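PDB 2FBN: 70 kDa peptidylprolyl isomerase, putative from Plasmodium falciparum, which is probably an FK506-binding peptidylprolyl isomerase whose C-terminal tetratricopeptide repeat domain interacts with the C-terminal pentapeptide of Hsp90. Local coordinates for residues 34-37 / 38-41; 46-50 / 51-55; 56-59 / 60-64; 81-84 / 85-89. All blocks are in the same frame, centred on the assembly; numbering follows the deposited sequence.

Contact 1. Residues 34-37 / 38-41; sequences KVQS and AFDI
Ser37, Ala38 and Gln36 bury most of the surface where one turn of helix 31-50 meets the next. Ser37 takes part chiefly through its carbonyl: Ile41 N bonds to Ser37 O at 2.8 Å, and the isoleucine lays CG1 against the same oxygen. The serine hydroxyl is turned back beside its own backbone N (chi1 -59°) and hydrogen-bonds to Glu33 O, which suits a small polar residue to a partly exposed place. Ala38 N completes a 2.9 Å bond to Lys34 O, while Ala38 CB sits 3.3 Å from that oxygen; a methyl group is small enough to fit where Ala38 is buried against Phe68. On the outer surface, Gln36 bends at chi2 (54°) and carries its amide towards Asp40. Both resulting bonds are weak, Gln36 NE2 to Asp40 OD1 at 3.0 Å and to Asp40 OD2 at 3.4 Å, and the amide and carboxylate planes are turned 45° apart. An exposed amide donor one turn before a carboxylate is well placed for such a link. Around the helix, Val35 packs on Leu79, Lys82 and Ile86 of helix 77-100, Ile41 reaches Lys60 and Glu63 of helix 54-66, and Phe68 lies in the loop after that helix.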
loop_
_atom_site.group_PDB
_atom_site.type_symbol
_atom_site.label_atom_id
_atom_site.label_comp_id
_atom_site.label_asym_id
_atom_site.label_seq_id
_atom_site.Cartn_x
_atom_site.Cartn_y
_atom_site.Cartn_z
ATOM N N LYS A 34 7.298 17.105 9.859
ATOM C CA LYS A 34 6.645 15.907 9.317
ATOM C C LYS A 34 6.071 15.080 10.462
ATOM O O LYS A 34 4.913 14.672 10.413
ATOM C CB LYS A 34 7.592 15.075 8.457
ATOM C CG LYS A 34 7.961 15.765 7.147
ATOM C CD LYS A 34 8.879 14.902 6.324
ATOM C CE LYS A 34 9.271 15.590 5.027
ATOM N NZ LYS A 34 10.183 14.736 4.237
ATOM N N VAL A 35 6.868 14.883 11.508
ATOM C CA VAL A 35 6.419 14.139 12.692
ATOM C C VAL A 35 5.238 14.819 13.379
ATOM O O VAL A 35 4.231 14.158 13.681
ATOM C CB VAL A 35 7.567 13.917 13.701
ATOM C CG1 VAL A 35 7.047 13.231 14.987
ATOM C CG2 VAL A 35 8.647 13.048 13.071
ATOM N N GLN A 36 5.357 16.129 13.613
ATOM C CA GLN A 36 4.300 16.877 14.300
ATOM C C GLN A 36 2.978 16.839 13.540
ATOM O O GLN A 36 1.926 16.579 14.132
ATOM C CB GLN A 36 4.726 18.327 14.596
ATOM C CG GLN A 36 3.749 19.080 15.501
ATOM C CD GLN A 36 3.470 18.353 16.811
ATOM O OE1 GLN A 36 4.374 18.128 17.620
ATOM N NE2 GLN A 36 2.208 17.978 17.025
ATOM N N SER A 37 3.042 17.092 12.233
ATOM C CA SER A 37 1.853 17.098 11.386
ATOM C C SER A 37 1.234 15.700 11.315
ATOM O O SER A 37 0.016 15.557 11.389
ATOM C CB SER A 37 2.162 17.630 9.985
ATOM O OG SER A 37 2.674 18.963 10.029
ATOM N N ALA A 38 2.076 14.679 11.164
ATOM C CA ALA A 38 1.581 13.289 11.143
ATOM C C ALA A 38 0.839 12.953 12.449
ATOM O O ALA A 38 -0.249 12.375 12.426
ATOM C CB ALA A 38 2.726 12.299 10.902
ATOM N N PHE A 39 1.411 13.351 13.583
ATOM C CA PHE A 39 0.755 13.108 14.873
ATOM C C PHE A 39 -0.611 13.821 14.911
ATOM O O PHE A 39 -1.625 13.221 15.263
ATOM C CB PHE A 39 1.641 13.562 16.032
ATOM C CG PHE A 39 1.002 13.376 17.382
ATOM C CD1 PHE A 39 1.082 12.157 18.037
ATOM C CD2 PHE A 39 0.317 14.422 17.987
ATOM C CE1 PHE A 39 0.487 11.976 19.294
ATOM C CE2 PHE A 39 -0.292 14.251 19.241
ATOM C CZ PHE A 39 -0.211 13.031 19.883
ATOM N N ASP A 40 -0.630 15.090 14.511
ATOM C CA ASP A 40 -1.841 15.907 14.562
ATOM C C ASP A 40 -2.935 15.350 13.658
ATOM O O ASP A 40 -4.118 15.281 14.042
ATOM C CB ASP A 40 -1.529 17.343 14.155
ATOM C CG ASP A 40 -0.752 18.106 15.220
ATOM O OD1 ASP A 40 -0.698 17.655 16.393
ATOM O OD2 ASP A 40 -0.192 19.162 14.852
ATOM N N ILE A 41 -2.539 14.945 12.451
ATOM C CA ILE A 41 -3.484 14.390 11.488
ATOM C C ILE A 41 -4.021 13.027 11.979
ATOM O O ILE A 41 -5.217 12.738 11.829
ATOM C CB ILE A 41 -2.865 14.334 10.067
ATOM C CG1 ILE A 41 -2.626 15.778 9.577
ATOM C CG2 ILE A 41 -3.780 13.579 9.092
ATOM C CD1 ILE A 41 -1.629 15.906 8.452
#

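Contact 2. Residues 46-50 / 51-55; sequences NEFFK and KNEIN
Phe48 O receives the amide of Glu53 at 2.9 Å, and Phe49 O receives that of Asn52, also at 2.9 Å. The second N-H stands above the carbonyl plane, 61° out of it, away from the lone pairs. Lys51 N makes weak bonds to Glu47 O and Phe48 O. Together the Glu53 and Asn52 bonds form a Schellman motif that ends helix 31-50. Asn52 is its C-prime residue, with phi at 61°, a left-handed conformation that asparagine tolerates better than most residues; Glu53 follows at the N-cap position of helix 54-66, so the chain turns into the second helix within a few residues. Among the apolar contacts, Phe49 and Ile54 lie side by side and point the same way, Phe49 CD1 touching Ile54 CD1 at 3.8 Å, and both pack on Cys97 of helix 77-100. A carboxylate meets an aromatic edge where Glu53 OE1 lies in the plane of the Phe48 ring, 3.4 Å from Phe48 CD1, the two planes 78° apart; the ring hydrogens carry a slight positive charge that suits an oxygen, and Phe48 also packs on Ala57 and Lys60. The remaining link is solvent-mediated: a water donates to Glu47 OE1 and accepts from Lys51 NZ at 2.9 Å, joining charges too far apart to pair directly. The lysine bends at chi3, laying Lys51 CE 3.3 Å from Glu47 O, and at chi4, turning NZ to the water.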
loop_
_atom_site.group_PDB
_atom_site.type_symbol
_atom_site.label_atom_id
_atom_site.label_comp_id
_atom_site.label_asym_id
_atom_site.label_seq_id
_atom_site.Cartn_x
_atom_site.Cartn_y
_atom_site.Cartn_z
ATOM N N ASN A 46 -8.486 9.802 14.596
ATOM C CA ASN A 46 -9.068 9.251 15.830
ATOM C C ASN A 46 -10.420 9.902 16.165
ATOM O O ASN A 46 -11.363 9.223 16.599
ATOM C CB ASN A 46 -8.097 9.400 17.009
ATOM C CG ASN A 46 -6.878 8.502 16.885
ATOM O OD1 ASN A 46 -6.845 7.573 16.067
ATOM N ND2 ASN A 46 -5.871 8.770 17.697
ATOM N N GLU A 47 -10.518 11.207 15.934
ATOM C CA GLU A 47 -11.767 11.946 16.199
ATOM C C GLU A 47 -12.908 11.508 15.282
ATOM O O GLU A 47 -14.033 11.288 15.742
ATOM C CB GLU A 47 -11.526 13.458 16.150
ATOM C CG GLU A 47 -10.700 13.961 17.365
ATOM C CD GLU A 47 -11.341 13.594 18.715
ATOM O OE1 GLU A 47 -12.551 13.863 18.912
ATOM O OE2 GLU A 47 -10.634 13.025 19.576
ATOM N N PHE A 48 -12.610 11.344 13.997
ATOM C CA PHE A 48 -13.578 10.786 13.062
ATOM C C PHE A 48 -13.955 9.357 13.436
ATOM O O PHE A 48 -15.117 8.966 13.320
ATOM C CB PHE A 48 -13.033 10.787 11.629
ATOM C CG PHE A 48 -13.084 12.139 10.947
ATOM C CD1 PHE A 48 -14.280 12.843 10.846
ATOM C CD2 PHE A 48 -11.939 12.683 10.378
ATOM C CE1 PHE A 48 -14.333 14.084 10.216
ATOM C CE2 PHE A 48 -11.980 13.921 9.733
ATOM C CZ PHE A 48 -13.190 14.626 9.661
ATOM N N PHE A 49 -12.963 8.573 13.855
ATOM C CA PHE A 49 -13.186 7.162 14.149
ATOM C C PHE A 49 -14.230 7.010 15.257
ATOM O O PHE A 49 -15.174 6.230 15.124
ATOM C CB PHE A 49 -11.878 6.473 14.527
ATOM C CG PHE A 49 -12.035 5.008 14.810
ATOM C CD1 PHE A 49 -11.979 4.074 13.779
ATOM C CD2 PHE A 49 -12.270 4.568 16.107
ATOM C CE1 PHE A 49 -12.132 2.699 14.047
ATOM C CE2 PHE A 49 -12.422 3.211 16.386
ATOM C CZ PHE A 49 -12.356 2.279 15.355
ATOM N N LYS A 50 -14.052 7.775 16.331
ATOM C CA LYS A 50 -14.991 7.757 17.463
ATOM C C LYS A 50 -16.413 8.197 17.077
ATOM O O LYS A 50 -17.397 7.780 17.711
ATOM C CB LYS A 50 -14.423 8.584 18.619
ATOM C CG LYS A 50 -13.294 7.848 19.361
ATOM C CD LYS A 50 -12.256 8.788 19.979
ATOM C CE LYS A 50 -12.667 9.293 21.359
ATOM N NZ LYS A 50 -12.874 8.188 22.351
ATOM N N LYS A 51 -16.526 9.021 16.036
ATOM C CA LYS A 51 -17.830 9.457 15.526
ATOM C C LYS A 51 -18.422 8.493 14.481
ATOM O O LYS A 51 -19.434 8.808 13.841
ATOM C CB LYS A 51 -17.734 10.868 14.942
ATOM C CG LYS A 51 -17.405 11.941 15.973
ATOM C CD LYS A 51 -17.411 13.340 15.366
ATOM C CE LYS A 51 -16.028 13.788 14.931
ATOM N NZ LYS A 51 -15.785 15.231 15.239
ATOM N N ASN A 52 -17.774 7.337 14.311
ATOM C CA ASN A 52 -18.137 6.330 13.306
ATOM C C ASN A 52 -18.056 6.861 11.872
ATOM O O ASN A 52 -18.685 6.326 10.957
ATOM C CB ASN A 52 -19.524 5.700 13.593
ATOM C CG ASN A 52 -19.817 4.489 12.709
ATOM O OD1 ASN A 52 -18.934 3.666 12.449
ATOM N ND2 ASN A 52 -21.055 4.385 12.228
ATOM N N GLU A 53 -17.273 7.923 11.685
ATOM C CA GLU A 53 -17.002 8.461 10.359
ATOM C C GLU A 53 -15.779 7.747 9.812
ATOM O O GLU A 53 -14.685 8.313 9.727
ATOM C CB GLU A 53 -16.812 9.978 10.428
ATOM C CG GLU A 53 -18.134 10.721 10.679
ATOM C CD GLU A 53 -17.937 12.197 11.022
ATOM O OE1 GLU A 53 -17.389 12.511 12.106
ATOM O OE2 GLU A 53 -18.337 13.041 10.200
ATOM N N ILE A 54 -15.981 6.483 9.464
ATOM C CA ILE A 54 -14.867 5.592 9.133
ATOM C C ILE A 54 -14.141 6.026 7.847
ATOM O O ILE A 54 -12.912 6.075 7.813
ATOM C CB ILE A 54 -15.325 4.097 9.092
ATOM C CG1 ILE A 54 -15.984 3.697 10.436
ATOM C CG2 ILE A 54 -14.179 3.173 8.712
ATOM C CD1 ILE A 54 -15.194 4.106 11.695
ATOM N N ASN A 55 -14.884 6.378 6.803
ATOM C CA ASN A 55 -14.233 6.783 5.554
ATOM C C ASN A 55 -13.357 8.008 5.768
ATOM O O ASN A 55 -12.243 8.100 5.243
ATOM C CB ASN A 55 -15.280 7.050 4.479
ATOM C CG ASN A 55 -16.004 5.788 4.063
ATOM O OD1 ASN A 55 -15.430 4.694 4.067
ATOM N ND2 ASN A 55 -17.264 5.931 3.689
HETATM O O HOH W 1 -14.429 15.598 17.758
#

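Contact 3. Residues 56-59 / 60-64; sequences EAIV and KYKEA
Tyr61 swings its ring back over the preceding turn of helix 54-66, with CG lying beside its own backbone N (chi1 -64°). Tyr61 CD2 thereby comes 3.2 Å from Ala57 O, and Tyr61 CE2 rests 3.9 Å from the Ala57 methyl. The ring approaches the alanine carbonyl obliquely, while Tyr61 N donates to that oxygen at 2.9 Å in an almost straight bond (172°). The small side chain of Ala57 lets the broad ring settle against the helix, and the phenol beyond it reaches Asn46 of helix 31-50 by a probable hydrogen bond.

Val59 and Glu63 have a different relation: they run side by side and point the same way. Val59 CG1 lies anti to its backbone N, next to the carbonyl carbon, and from there meets Glu63 OE2 at 3.6 Å. The extended glutamate lays its CG against Val59 O at 3.3 Å before the carboxylate passes the valine methyl. Lys62 likewise runs its chain outwards past Ile58 O, Lys62 CD lying 4.2 Å from Ile58 CG2, and its NZ bonds weakly to Tyr98 OH. Lys60 instead bends at chi2 after its CG passes Glu56 O; its ammonium group forms a salt bridge with Glu44 and, at longer range, pairs with Glu63.

The chemistry implies an amphipathic helix, the second of a helical hairpin with helix 31-50. Alanine, isoleucine and the tyrosine ring supply buried packing, with the phenol oxygen satisfied by an amide, while long aliphatic stems let the charges sit at the margin, where Lys60, so paired, is probably stabilised in its charged form.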
loop_
_atom_site.group_PDB
_atom_site.type_symbol
_atom_site.label_atom_id
_atom_site.label_comp_id
_atom_site.label_asym_id
_atom_site.label_seq_id
_atom_site.Cartn_x
_atom_site.Cartn_y
_atom_site.Cartn_z
ATOM N N GLU A 56 -13.874 8.943 6.559
ATOM C CA GLU A 56 -13.165 10.180 6.887
ATOM C C GLU A 56 -11.914 9.874 7.708
ATOM O O GLU A 56 -10.844 10.472 7.481
ATOM C CB GLU A 56 -14.099 11.117 7.650
ATOM C CG GLU A 56 -15.259 11.690 6.793
ATOM C CD GLU A 56 -16.400 10.696 6.456
ATOM O OE1 GLU A 56 -16.458 9.561 6.996
ATOM O OE2 GLU A 56 -17.263 11.078 5.625
ATOM N N ALA A 57 -12.050 8.946 8.662
ATOM C CA ALA A 57 -10.913 8.510 9.471
ATOM C C ALA A 57 -9.814 7.899 8.602
ATOM O O ALA A 57 -8.629 8.205 8.786
ATOM C CB ALA A 57 -11.353 7.529 10.543
ATOM N N ILE A 58 -10.221 7.067 7.643
ATOM C CA ILE A 58 -9.270 6.415 6.725
ATOM C C ILE A 58 -8.422 7.455 5.980
ATOM O O ILE A 58 -7.187 7.345 5.937
ATOM C CB ILE A 58 -10.001 5.488 5.740
ATOM C CG1 ILE A 58 -10.538 4.257 6.496
ATOM C CG2 ILE A 58 -9.075 5.102 4.585
ATOM C CD1 ILE A 58 -11.571 3.442 5.720
ATOM N N VAL A 59 -9.084 8.466 5.412
ATOM C CA VAL A 59 -8.367 9.538 4.712
ATOM C C VAL A 59 -7.289 10.163 5.609
ATOM O O VAL A 59 -6.122 10.292 5.192
ATOM C CB VAL A 59 -9.360 10.593 4.159
ATOM C CG1 VAL A 59 -8.613 11.784 3.592
ATOM C CG2 VAL A 59 -10.298 9.946 3.088
ATOM N N LYS A 60 -7.652 10.488 6.850
ATOM C CA LYS A 60 -6.712 11.144 7.782
ATOM C C LYS A 60 -5.533 10.248 8.137
ATOM O O LYS A 60 -4.375 10.692 8.103
ATOM C CB LYS A 60 -7.407 11.633 9.055
ATOM C CG LYS A 60 -8.457 12.718 8.794
ATOM C CD LYS A 60 -7.818 14.030 8.346
ATOM C CE LYS A 60 -8.886 15.104 8.207
ATOM N NZ LYS A 60 -8.320 16.367 7.690
ATOM N N TYR A 61 -5.817 8.988 8.465
ATOM C CA TYR A 61 -4.713 8.070 8.774
ATOM C C TYR A 61 -3.746 7.940 7.599
ATOM O O TYR A 61 -2.540 7.912 7.795
ATOM C CB TYR A 61 -5.213 6.700 9.196
ATOM C CG TYR A 61 -6.004 6.704 10.487
ATOM C CD1 TYR A 61 -5.524 7.357 11.635
ATOM C CD2 TYR A 61 -7.208 6.010 10.569
ATOM C CE1 TYR A 61 -6.264 7.332 12.838
ATOM C CE2 TYR A 61 -7.953 5.982 11.742
ATOM C CZ TYR A 61 -7.477 6.638 12.879
ATOM O OH TYR A 61 -8.245 6.597 14.037
ATOM N N LYS A 62 -4.288 7.864 6.389
ATOM C CA LYS A 62 -3.431 7.784 5.198
ATOM C C LYS A 62 -2.599 9.057 4.996
ATOM O O LYS A 62 -1.407 8.996 4.683
ATOM C CB LYS A 62 -4.264 7.462 3.969
ATOM C CG LYS A 62 -4.693 6.006 3.960
ATOM C CD LYS A 62 -5.354 5.613 2.672
ATOM C CE LYS A 62 -5.273 4.098 2.554
ATOM N NZ LYS A 62 -5.709 3.613 1.221
ATOM N N GLU A 63 -3.237 10.215 5.153
ATOM C CA GLU A 63 -2.505 11.491 5.124
ATOM C C GLU A 63 -1.358 11.537 6.152
ATOM O O GLU A 63 -0.250 11.988 5.843
ATOM C CB GLU A 63 -3.477 12.643 5.378
ATOM C CG GLU A 63 -4.398 12.932 4.199
ATOM C CD GLU A 63 -5.414 14.047 4.486
ATOM O OE1 GLU A 63 -5.478 14.530 5.636
ATOM O OE2 GLU A 63 -6.139 14.429 3.538
ATOM N N ALA A 64 -1.626 11.092 7.383
ATOM C CA ALA A 64 -0.586 11.000 8.412
ATOM C C ALA A 64 0.625 10.194 7.912
ATOM O O ALA A 64 1.779 10.640 8.002
ATOM C CB ALA A 64 -1.151 10.369 9.713
#

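Contact 4. Residues 81-84 / 85-89; sequences DKKK and NIEIS
Lys83 and Glu87 pass each other at a slant, one helical turn apart, and the glutamate can be traced outwards from the backbone. Its CB rests 3.4 Å from Lys83 O, the carbonyl that also accepts Glu87 N at 2.8 Å. The next carbon, Glu87 CG, comes closer still to that oxygen, at 3.2 Å, because it lies beside its own backbone N (chi1 -70°). Glu87 CD then meets the lysine chain, 3.6 Å from Lys83 CE and a little farther from CG. At the tip, Glu87 OE2 touches Lys83 CE at 3.3 Å and OE1 lies nearly as close to the same carbon. The opposite charges probably attract but form no salt bridge, since Lys83 NZ stays 4.3 Å from Glu87 OE2 and donates a hydrogen bond to Thr71 OG1. An extended lysine suits this place, its methylenes covering the carboxylate while its end reaches a loop. Nearby, Lys84 lies alongside Ile88, with Lys84 CE against Ile88 CD1 at 3.8 Å; both are i to i+4 pairs along helix 77-100. A water donates to both Asp81 O and Asn85 OD1, joining the exposed asparagine to the preceding turn. Within the fold, Ile86 packs on Phe39 of helix 31-50, Lys84, Glu87 and Ile88 all touch Ile117 of helix 104-117, and Phe68 in the loop after helix 54-66 lies against Lys83, Ile86 and Glu87.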
loop_
_atom_site.group_PDB
_atom_site.type_symbol
_atom_site.label_atom_id
_atom_site.label_comp_id
_atom_site.label_asym_id
_atom_site.label_seq_id
_atom_site.Cartn_x
_atom_site.Cartn_y
_atom_site.Cartn_z
ATOM N N ASP A 81 11.726 7.223 16.725
ATOM C CA ASP A 81 10.859 6.626 17.731
ATOM C C ASP A 81 9.427 7.176 17.638
ATOM O O ASP A 81 8.461 6.421 17.743
ATOM C CB ASP A 81 11.457 6.782 19.138
ATOM C CG ASP A 81 12.704 5.914 19.353
ATOM O OD1 ASP A 81 12.963 4.961 18.567
ATOM O OD2 ASP A 81 13.437 6.179 20.332
ATOM N N LYS A 82 9.297 8.482 17.402
ATOM C CA LYS A 82 7.989 9.103 17.232
ATOM C C LYS A 82 7.328 8.583 15.954
ATOM O O LYS A 82 6.150 8.259 15.956
ATOM C CB LYS A 82 8.100 10.635 17.227
ATOM C CG LYS A 82 8.512 11.212 18.569
ATOM C CD LYS A 82 8.379 12.725 18.594
ATOM C CE LYS A 82 8.844 13.300 19.935
ATOM N NZ LYS A 82 7.973 12.836 21.052
ATOM N N LYS A 83 8.106 8.488 14.880
ATOM C CA LYS A 83 7.606 7.977 13.597
ATOM C C LYS A 83 7.052 6.569 13.772
ATOM O O LYS A 83 5.957 6.271 13.299
ATOM C CB LYS A 83 8.727 7.999 12.545
ATOM C CG LYS A 83 8.360 7.311 11.240
ATOM C CD LYS A 83 9.485 7.350 10.232
ATOM C CE LYS A 83 9.336 6.193 9.260
ATOM N NZ LYS A 83 10.530 6.048 8.380
ATOM N N LYS A 84 7.812 5.717 14.471
ATOM C CA LYS A 84 7.433 4.323 14.698
ATOM C C LYS A 84 6.079 4.228 15.402
ATOM O O LYS A 84 5.180 3.528 14.942
ATOM C CB LYS A 84 8.524 3.584 15.499
ATOM C CG LYS A 84 8.210 2.108 15.669
ATOM C CD LYS A 84 9.219 1.375 16.552
ATOM C CE LYS A 84 8.549 0.193 17.243
ATOM N NZ LYS A 84 9.433 -0.396 18.294
ATOM N N ASN A 85 5.921 4.963 16.501
ATOM C CA ASN A 85 4.648 5.010 17.225
ATOM C C ASN A 85 3.466 5.484 16.363
ATOM O O ASN A 85 2.377 4.896 16.404
ATOM C CB ASN A 85 4.762 5.899 18.472
ATOM C CG ASN A 85 5.771 5.369 19.485
ATOM O OD1 ASN A 85 6.166 4.196 19.453
ATOM N ND2 ASN A 85 6.189 6.238 20.397
ATOM N N ILE A 86 3.689 6.536 15.565
ATOM C CA ILE A 86 2.632 7.052 14.703
ATOM C C ILE A 86 2.305 6.035 13.602
ATOM O O ILE A 86 1.137 5.841 13.278
ATOM C CB ILE A 86 2.998 8.439 14.103
ATOM C CG1 ILE A 86 3.093 9.484 15.227
ATOM C CG2 ILE A 86 1.989 8.891 13.042
ATOM C CD1 ILE A 86 3.955 10.688 14.845
ATOM N N GLU A 87 3.331 5.387 13.049
ATOM C CA GLU A 87 3.109 4.367 12.010
ATOM C C GLU A 87 2.343 3.160 12.545
ATOM O O GLU A 87 1.421 2.658 11.884
ATOM C CB GLU A 87 4.420 3.933 11.378
ATOM C CG GLU A 87 5.017 5.047 10.513
ATOM C CD GLU A 87 6.157 4.610 9.609
ATOM O OE1 GLU A 87 6.955 3.732 10.001
ATOM O OE2 GLU A 87 6.268 5.214 8.518
ATOM N N ILE A 88 2.708 2.708 13.742
ATOM C CA ILE A 88 1.951 1.612 14.380
ATOM C C ILE A 88 0.483 1.982 14.591
ATOM O O ILE A 88 -0.421 1.214 14.231
ATOM C CB ILE A 88 2.614 1.180 15.711
ATOM C CG1 ILE A 88 3.939 0.452 15.414
ATOM C CG2 ILE A 88 1.625 0.355 16.549
ATOM C CD1 ILE A 88 4.814 0.231 16.633
ATOM N N SER A 89 0.234 3.168 15.145
ATOM C CA SER A 89 -1.137 3.615 15.418
ATOM C C SER A 89 -1.987 3.779 14.159
ATOM O O SER A 89 -3.118 3.286 14.086
ATOM C CB SER A 89 -1.136 4.927 16.200
ATOM O OG SER A 89 -0.583 4.713 17.481
HETATM O O HOH W 2 8.670 3.950 19.030
#

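Overall arrangement
Along the chain the four contacts come in series. Contacts 1 and 2 share helix 31-50, their centres 18 Å apart, and contact 2 carries the turn into helix 54-66, which holds contact 3. Contact 4 lies on helix 77-100. Contact 3 touches both contact 1, through Ile41 and Ala38, and contact 2, largely through Phe48, as expected of two antiparallel helices joined by a short turn. Contact 4 packs on contact 1, with centres 10 Å apart, but does not touch contacts 2 or 3. The three helices pack on one another as antiparallel neighbours, as in tetratricopeptide repeat domains, a framework consistent with peptide binding.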